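Local coordinates for outer membrane associated protein (Francisella tularensis subsp. tularensis, PDB 6U83) that probably anchors the outer membrane to the cell wall through its OmpA-like domain, which holds a d-alanine here, and may also act as a porin, at residues S89-V94 and A164-P169. Sequence-based numbering, arbitrary orientation.
Sequences SNISSV and ASVSAP
Val166 is the hub of the contact, touched by Ile91 on one side chain branch and Val94 on another. Ile91 reaches toward the strand with its tip: CD1 lies 3.6 Å from both CB and CG2 of Val166, and the two side chains meet at a slant. Ile91 CD1 also lies 4.1 Å from Ala168 CB. Chi1 of Ile91 (-78°) sets CG1 anti to the carbonyl carbon, and an extended chi2 (177°) carries CD1 to the strand. Val94 crosses Val166 at about a right angle, its CG2 3.6 Å from Val166 CG1, while its other methyl, CG1, rests 4.0 Å from Ala164 CB. At the far end Ser89 CB meets Ala168 CB at 3.7 Å.

No hydrogen bond joins the two segments; Ser89 OG is hydrogen-bonded to Phe85 O of helix 73-89, and the backbones of Ala164, Val166 and Ala168 pair with strand 55-63. Helix 73-89 extends the apolar cluster, Phe85 touching Ile91 and Phe82 touching both Val94 and Ala164.

This helix-to-strand connection of the OmpA-like domain, where helix 73-89 packs on the mixed sheet, thus meets strand 161-172 through aliphatic side chains. Here the fit probably rests on shape and apolar burial, while antiparallel pairing of strands 94-98 and 161-172 supplies directed bonds.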
# COMPACT_ATOMS: atom_id res chain seq x y z
N SER A 89 -0.31 -16.38 -0.06
CA SER A 89 -1.08 -16.56 1.16
C SER A 89 -2.52 -16.96 0.90
O SER A 89 -3.27 -17.19 1.86
CB SER A 89 -1.04 -15.28 1.99
OG SER A 89 0.29 -14.95 2.33
N ASN A 90 -2.93 -17.05 -0.36
CA ASN A 90 -4.31 -17.31 -0.73
C ASN A 90 -5.25 -16.34 -0.01
O ASN A 90 -6.32 -16.71 0.49
CB ASN A 90 -4.68 -18.77 -0.46
CG ASN A 90 -3.71 -19.74 -1.11
OD1 ASN A 90 -2.77 -20.23 -0.48
ND2 ASN A 90 -3.91 -19.99 -2.40
N ILE A 91 -4.84 -15.07 0.05
CA ILE A 91 -5.61 -14.04 0.74
C ILE A 91 -6.85 -13.69 -0.08
O ILE A 91 -6.82 -13.62 -1.32
CB ILE A 91 -4.73 -12.81 1.01
CG1 ILE A 91 -3.82 -13.09 2.22
CG2 ILE A 91 -5.56 -11.55 1.22
CD1 ILE A 91 -2.86 -11.98 2.55
N SER A 92 -7.96 -13.47 0.63
CA SER A 92 -9.27 -13.33 -0.01
C SER A 92 -9.40 -12.00 -0.74
O SER A 92 -9.66 -11.97 -1.95
CB SER A 92 -10.36 -13.47 1.06
OG SER A 92 -9.92 -12.89 2.28
N SER A 93 -9.24 -10.88 -0.03
CA SER A 93 -9.51 -9.57 -0.59
C SER A 93 -8.56 -8.53 0.00
O SER A 93 -8.06 -8.70 1.12
CB SER A 93 -10.96 -9.12 -0.35
OG SER A 93 -11.04 -8.27 0.78
N VAL A 94 -8.33 -7.46 -0.75
CA VAL A 94 -7.44 -6.37 -0.36
C VAL A 94 -8.14 -5.05 -0.60
O VAL A 94 -8.66 -4.81 -1.70
CB VAL A 94 -6.12 -6.39 -1.14
CG1 VAL A 94 -5.18 -5.33 -0.59
CG2 VAL A 94 -5.48 -7.74 -1.09
N ALA A 164 -2.28 -0.04 1.69
CA ALA A 164 -3.02 -1.29 1.87
C ALA A 164 -2.26 -2.16 2.85
O ALA A 164 -1.03 -2.07 2.96
CB ALA A 164 -3.20 -2.03 0.55
N SER A 165 -2.99 -3.01 3.57
CA SER A 165 -2.39 -3.98 4.47
C SER A 165 -3.21 -5.25 4.48
O SER A 165 -4.44 -5.20 4.51
CB SER A 165 -2.25 -3.40 5.89
OG SER A 165 -3.49 -2.90 6.37
N VAL A 166 -2.53 -6.40 4.47
CA VAL A 166 -3.16 -7.71 4.57
C VAL A 166 -2.39 -8.55 5.59
O VAL A 166 -1.21 -8.31 5.85
CB VAL A 166 -3.21 -8.41 3.19
CG1 VAL A 166 -4.14 -7.67 2.25
CG2 VAL A 166 -1.83 -8.49 2.59
N SER A 167 -3.07 -9.53 6.17
CA SER A 167 -2.49 -10.40 7.17
C SER A 167 -2.73 -11.85 6.82
O SER A 167 -3.70 -12.19 6.14
CB SER A 167 -3.06 -10.12 8.57
OG SER A 167 -2.82 -8.78 8.93
N ALA A 168 -1.85 -12.70 7.29
CA ALA A 168 -1.99 -14.12 7.03
C ALA A 168 -1.07 -14.85 7.99
O ALA A 168 -0.07 -14.28 8.44
CB ALA A 168 -1.66 -14.46 5.58
N PRO A 169 -1.37 -16.09 8.34
CA PRO A 169 -0.43 -16.87 9.16
C PRO A 169 0.90 -17.05 8.44
O PRO A 169 0.98 -17.00 7.21
CB PRO A 169 -1.16 -18.20 9.36
CG PRO A 169 -2.63 -17.86 9.19
CD PRO A 169 -2.65 -16.79 8.14